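Local coordinates for protein cyanophycinase-like exopeptidase (actinobacterium SCGC AAA027-L06, PDB 6NQC) that probably hydrolyses peptide bonds as a serine exopeptidase of family S51, related to the cyanophycinases, at residues K55-R67 / Q83-L97. Residues are numbered along the deposited sequence; the frame is centred on the assembly and turned at random.
Sequences KPIFLQIPTAAGR and QADRLGYESKFLPVL. With SO4 (sulfate ion), chain B.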
loop_
_atom_site.group_PDB
_atom_site.type_symbol
_atom_site.label_atom_id
_atom_site.label_comp_id
_atom_site.label_asym_id
_atom_site.label_seq_id
_atom_site.Cartn_x
_atom_site.Cartn_y
_atom_site.Cartn_z
ATOM N N LYS A 55 5.845 9.595 -15.615
ATOM C CA LYS A 55 7.055 10.261 -15.181
ATOM C C LYS A 55 7.823 9.378 -14.206
ATOM O O LYS A 55 7.222 8.783 -13.291
ATOM C CB LYS A 55 6.745 11.583 -14.480
ATOM C CG LYS A 55 6.313 12.725 -15.386
ATOM C CD LYS A 55 6.232 14.017 -14.566
ATOM C CE LYS A 55 5.182 14.986 -15.113
ATOM N NZ LYS A 55 5.547 16.421 -14.821
ATOM N N PRO A 56 9.135 9.336 -14.294
ATOM C CA PRO A 56 9.925 8.444 -13.409
ATOM C C PRO A 56 10.114 9.000 -11.998
ATOM O O PRO A 56 11.198 9.203 -11.509
ATOM C CB PRO A 56 11.261 8.365 -14.170
ATOM C CG PRO A 56 11.413 9.761 -14.774
ATOM C CD PRO A 56 9.992 10.125 -15.210
ATOM N N ILE A 57 8.985 9.241 -11.311
ATOM C CA ILE A 57 9.055 9.750 -9.939
ATOM C C ILE A 57 8.559 8.686 -8.951
ATOM O O ILE A 57 7.709 7.855 -9.275
ATOM C CB ILE A 57 8.264 11.068 -9.732
ATOM C CG1 ILE A 57 6.834 10.909 -10.224
ATOM C CG2 ILE A 57 8.964 12.253 -10.430
ATOM C CD1 ILE A 57 5.914 11.939 -9.629
ATOM N N PHE A 58 9.125 8.735 -7.744
ATOM C CA PHE A 58 8.788 7.916 -6.576
ATOM C C PHE A 58 8.016 8.834 -5.638
ATOM O O PHE A 58 8.592 9.575 -4.839
ATOM C CB PHE A 58 10.071 7.400 -5.933
ATOM C CG PHE A 58 9.894 6.340 -4.900
ATOM C CD1 PHE A 58 8.652 6.047 -4.329
ATOM C CD2 PHE A 58 10.996 5.619 -4.486
ATOM C CE1 PHE A 58 8.552 5.061 -3.356
ATOM C CE2 PHE A 58 10.886 4.632 -3.523
ATOM C CZ PHE A 58 9.663 4.356 -2.960
ATOM N N LEU A 59 6.692 8.817 -5.770
ATOM C CA LEU A 59 5.825 9.718 -5.034
ATOM C C LEU A 59 5.448 9.040 -3.716
ATOM O O LEU A 59 4.996 7.892 -3.707
ATOM C CB LEU A 59 4.595 10.048 -5.885
ATOM C CG LEU A 59 3.867 11.346 -5.608
ATOM C CD1 LEU A 59 3.031 11.805 -6.800
ATOM C CD2 LEU A 59 2.964 11.104 -4.400
ATOM N N GLN A 60 5.694 9.720 -2.612
ATOM C CA GLN A 60 5.621 9.122 -1.277
ATOM C C GLN A 60 4.581 9.860 -0.453
ATOM O O GLN A 60 4.606 11.088 -0.361
ATOM C CB GLN A 60 6.987 9.156 -0.603
ATOM C CG GLN A 60 7.987 8.369 -1.387
ATOM C CD GLN A 60 9.410 8.596 -0.951
ATOM O OE1 GLN A 60 9.677 9.404 -0.056
ATOM N NE2 GLN A 60 10.332 7.846 -1.557
ATOM N N ILE A 61 3.626 9.112 0.079
ATOM C CA ILE A 61 2.486 9.696 0.780
ATOM C C ILE A 61 2.478 9.169 2.209
ATOM O O ILE A 61 2.267 7.958 2.461
ATOM C CB ILE A 61 1.168 9.406 0.043
ATOM C CG1 ILE A 61 1.224 10.025 -1.354
ATOM C CG2 ILE A 61 0.028 9.954 0.836
ATOM C CD1 ILE A 61 0.005 9.839 -2.166
ATOM N N PRO A 62 2.745 10.049 3.183
ATOM C CA PRO A 62 2.932 9.601 4.560
ATOM C C PRO A 62 1.724 9.876 5.431
ATOM O O PRO A 62 1.844 9.910 6.652
ATOM C CB PRO A 62 4.126 10.458 5.008
ATOM C CG PRO A 62 3.759 11.786 4.397
ATOM C CD PRO A 62 3.148 11.465 3.032
ATOM N N THR A 63 0.572 10.074 4.822
ATOM C CA THR A 63 -0.604 10.485 5.564
ATOM C C THR A 63 -0.967 9.571 6.712
ATOM O O THR A 63 -1.556 10.029 7.696
ATOM C CB THR A 63 -1.799 10.563 4.582
ATOM O OG1 THR A 63 -1.392 11.344 3.460
ATOM C CG2 THR A 63 -3.025 11.175 5.243
ATOM N N ALA A 64 -0.663 8.261 6.615
ATOM C CA ALA A 64 -0.887 7.364 7.739
ATOM C C ALA A 64 -0.196 7.870 8.997
ATOM O O ALA A 64 -0.649 7.545 10.092
ATOM C CB ALA A 64 -0.410 5.943 7.418
ATOM N N ALA A 65 0.871 8.665 8.857
ATOM C CA ALA A 65 1.613 9.176 9.990
ATOM C C ALA A 65 1.280 10.627 10.285
ATOM O O ALA A 65 2.023 11.278 11.024
ATOM C CB ALA A 65 3.110 9.004 9.745
ATOM N N GLY A 66 0.187 11.148 9.699
ATOM C CA GLY A 66 -0.147 12.566 9.762
ATOM C C GLY A 66 -0.437 13.121 11.145
ATOM O O GLY A 66 -0.453 14.340 11.310
ATOM N N ARG A 67 -0.700 12.279 12.126
ATOM C CA ARG A 67 -0.855 12.764 13.495
ATOM C C ARG A 67 0.450 12.714 14.279
ATOM O O ARG A 67 0.475 13.125 15.441
ATOM C CB ARG A 67 -1.940 11.975 14.238
ATOM C CG ARG A 67 -3.336 12.166 13.615
ATOM C CD ARG A 67 -4.489 12.216 14.650
ATOM N NE ARG A 67 -5.069 10.894 14.873
ATOM C CZ ARG A 67 -6.331 10.551 14.601
ATOM N NH1 ARG A 67 -7.193 11.442 14.108
ATOM N NH2 ARG A 67 -6.734 9.310 14.835
ATOM N N GLN A 83 16.069 6.387 -0.016
ATOM C CA GLN A 83 15.795 5.236 -0.865
ATOM C C GLN A 83 15.760 5.661 -2.332
ATOM O O GLN A 83 16.396 5.030 -3.184
ATOM C CB GLN A 83 14.497 4.550 -0.461
ATOM C CG GLN A 83 14.131 3.353 -1.333
ATOM C CD GLN A 83 14.728 2.070 -0.839
ATOM O OE1 GLN A 83 15.894 2.035 -0.428
ATOM N NE2 GLN A 83 13.950 0.995 -0.879
ATOM N N ALA A 84 15.020 6.727 -2.635
ATOM C CA ALA A 84 14.906 7.183 -4.019
ATOM C C ALA A 84 16.276 7.511 -4.600
ATOM O O ALA A 84 16.562 7.203 -5.760
ATOM C CB ALA A 84 13.992 8.400 -4.084
ATOM N N ASP A 85 17.142 8.132 -3.800
ATOM C CA ASP A 85 18.501 8.420 -4.259
ATOM C C ASP A 85 19.281 7.140 -4.566
ATOM O O ASP A 85 19.981 7.054 -5.579
ATOM C CB ASP A 85 19.242 9.244 -3.201
ATOM C CG ASP A 85 18.724 10.687 -3.111
ATOM O OD1 ASP A 85 17.999 11.128 -4.037
ATOM O OD2 ASP A 85 19.036 11.362 -2.106
ATOM N N ARG A 86 19.177 6.132 -3.703
ATOM C CA ARG A 86 19.855 4.873 -3.977
ATOM C C ARG A 86 19.361 4.241 -5.269
ATOM O O ARG A 86 20.128 3.588 -5.969
ATOM C CB ARG A 86 19.657 3.888 -2.812
ATOM C CG ARG A 86 20.337 4.310 -1.514
ATOM C CD ARG A 86 20.412 3.163 -0.501
ATOM N NE ARG A 86 19.109 2.858 0.065
ATOM C CZ ARG A 86 18.595 3.475 1.123
ATOM N NH1 ARG A 86 19.285 4.418 1.741
ATOM N NH2 ARG A 86 17.390 3.135 1.558
ATOM N N LEU A 87 18.062 4.378 -5.578
ATOM C CA LEU A 87 17.537 3.709 -6.759
ATOM C C LEU A 87 17.753 4.521 -8.038
ATOM O O LEU A 87 17.672 3.958 -9.128
ATOM C CB LEU A 87 16.040 3.425 -6.604
ATOM C CG LEU A 87 15.691 2.646 -5.353
ATOM C CD1 LEU A 87 14.183 2.361 -5.270
ATOM C CD2 LEU A 87 16.442 1.343 -5.338
ATOM N N GLY A 88 17.982 5.830 -7.919
ATOM C CA GLY A 88 18.191 6.657 -9.092
ATOM C C GLY A 88 16.987 7.378 -9.633
ATOM O O GLY A 88 16.996 7.743 -10.810
ATOM N N TYR A 89 15.958 7.631 -8.825
ATOM C CA TYR A 89 14.779 8.365 -9.259
ATOM C C TYR A 89 14.472 9.497 -8.295
ATOM O O TYR A 89 14.716 9.395 -7.080
ATOM C CB TYR A 89 13.557 7.417 -9.368
ATOM C CG TYR A 89 13.849 6.222 -10.236
ATOM C CD1 TYR A 89 13.753 6.297 -11.625
ATOM C CD2 TYR A 89 14.267 5.030 -9.680
ATOM C CE1 TYR A 89 14.057 5.198 -12.419
ATOM C CE2 TYR A 89 14.546 3.942 -10.450
ATOM C CZ TYR A 89 14.457 4.027 -11.815
ATOM O OH TYR A 89 14.755 2.921 -12.565
ATOM N N GLU A 90 13.963 10.592 -8.860
ATOM C CA GLU A 90 13.521 11.718 -8.062
ATOM C C GLU A 90 12.320 11.325 -7.190
ATOM O O GLU A 90 11.359 10.711 -7.662
ATOM C CB GLU A 90 13.126 12.861 -8.983
ATOM C CG GLU A 90 12.881 14.150 -8.246
ATOM C CD GLU A 90 12.367 15.225 -9.147
ATOM O OE1 GLU A 90 12.027 14.896 -10.307
ATOM O OE2 GLU A 90 12.289 16.389 -8.689
ATOM N N SER A 91 12.394 11.646 -5.908
ATOM C CA SER A 91 11.260 11.454 -5.008
ATOM C C SER A 91 10.406 12.713 -4.978
ATOM O O SER A 91 10.875 13.827 -5.256
ATOM C CB SER A 91 11.774 11.109 -3.615
ATOM O OG SER A 91 12.713 12.089 -3.210
ATOM N N LYS A 92 9.123 12.527 -4.663
ATOM C CA LYS A 92 8.191 13.615 -4.409
ATOM C C LYS A 92 7.452 13.259 -3.124
ATOM O O LYS A 92 6.576 12.385 -3.146
ATOM C CB LYS A 92 7.212 13.799 -5.562
ATOM C CG LYS A 92 7.916 14.106 -6.890
ATOM C CD LYS A 92 8.502 15.492 -6.864
ATOM C CE LYS A 92 8.510 16.124 -8.245
ATOM N NZ LYS A 92 9.379 17.333 -8.263
ATOM N N PHE A 93 7.849 13.870 -2.016
ATOM C CA PHE A 93 7.145 13.739 -0.738
ATOM C C PHE A 93 5.938 14.648 -0.726
ATOM O O PHE A 93 6.063 15.849 -0.946
ATOM C CB PHE A 93 8.099 14.099 0.395
ATOM C CG PHE A 93 7.590 13.808 1.765
ATOM C CD1 PHE A 93 7.552 12.508 2.256
ATOM C CD2 PHE A 93 7.236 14.846 2.607
ATOM C CE1 PHE A 93 7.119 12.254 3.507
ATOM C CE2 PHE A 93 6.826 14.600 3.889
ATOM C CZ PHE A 93 6.772 13.308 4.349
ATOM N N LEU A 94 4.769 14.079 -0.494
ATOM C CA LEU A 94 3.508 14.840 -0.483
ATOM C C LEU A 94 3.078 14.985 0.958
ATOM O O LEU A 94 2.519 14.035 1.532
ATOM C CB LEU A 94 2.414 14.120 -1.263
ATOM C CG LEU A 94 1.992 14.745 -2.582
ATOM C CD1 LEU A 94 3.209 14.772 -3.476
ATOM C CD2 LEU A 94 0.879 13.970 -3.221
ATOM N N PRO A 95 3.339 16.127 1.598
ATOM C CA PRO A 95 3.046 16.222 3.067
ATOM C C PRO A 95 1.553 16.422 3.330
ATOM O O PRO A 95 1.119 17.458 3.726
ATOM C CB PRO A 95 3.870 17.453 3.457
ATOM C CG PRO A 95 3.966 18.301 2.209
ATOM C CD PRO A 95 4.017 17.331 1.066
ATOM N N VAL A 96 0.769 15.393 3.001
ATOM C CA VAL A 96 -0.681 15.444 3.185
ATOM C C VAL A 96 -0.949 14.868 4.569
ATOM O O VAL A 96 -0.938 13.654 4.765
ATOM C CB VAL A 96 -1.431 14.688 2.092
ATOM C CG1 VAL A 96 -2.904 14.570 2.413
ATOM C CG2 VAL A 96 -1.243 15.401 0.762
ATOM N N LEU A 97 -1.150 15.748 5.548
ATOM C CA LEU A 97 -1.206 15.300 6.928
ATOM C C LEU A 97 -2.595 15.374 7.531
ATOM O O LEU A 97 -2.843 14.722 8.554
ATOM C CB LEU A 97 -0.242 16.118 7.781
ATOM C CG LEU A 97 1.175 16.260 7.241
ATOM C CD1 LEU A 97 2.050 16.991 8.253
ATOM C CD2 LEU A 97 1.802 14.924 6.884
HETATM S S SO4 B . 10.171 17.036 -2.487
HETATM O O1 SO4 B . 9.650 18.014 -1.507
HETATM O O2 SO4 B . 11.613 17.222 -2.676
HETATM O O3 SO4 B . 9.502 17.219 -3.794
HETATM O O4 SO4 B . 9.977 15.691 -1.953
HETATM O O HOH W 1 13.433 10.609 -11.748
#
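Phe58 and Gln60 of strand 57-61 spend both their backbone N-H and C=O groups on residues 90 to 94, a compact example of how a parallel ladder satisfies its polar atoms. Phe58 N gives a bond to Glu90 O (3.0 Å, 172°), and Phe58 O receives Lys92 N, also at 3.0 Å. One step on, Gln60 N reaches Lys92 O at 2.9 Å, while Leu94 N donates to Gln60 O at 3.0 Å. The intervening Leu59 bonds through its backbone to Leu116 and Tyr118 of the next strand. Next to this ladder, a water bridges the two segments, donating to Pro56 O and accepting from Glu90 N. On the outer edge, Phe93 N is satisfied by O4 of a sulfate, at 2.8 Å, probably a crystallisation ion, which Arg81 also holds.

Beneath helix 70-87, the Phe58 ring has CG anti to the backbone N (chi1 -169°), which brings its CE2 edge to Gln83 CG. Gln60 NE2 sits over the centre of that ring, 3.5 Å above its plane, and is hydrogen-bonded to Gly80 O. Farther along, Pro62 CG presses on Phe93 CZ at 3.4 Å. On the other face, Leu59 CD2 meets Leu94 CD2.

Beyond the strands, Thr63 OG1 donates to Val96 O (2.7 Å), tilted slightly from the carbonyl plane. A valine in its place would probably leave Val96 O without its hydroxyl donor and the turn after Pro62 less firmly tied to the chain at Val96. The whole forms a beta-alpha-beta crossover, strand 57-61, helix 70-87 and strand 90-93, at the margin of the main sheet in the alpha/beta fold of this S51 peptidase.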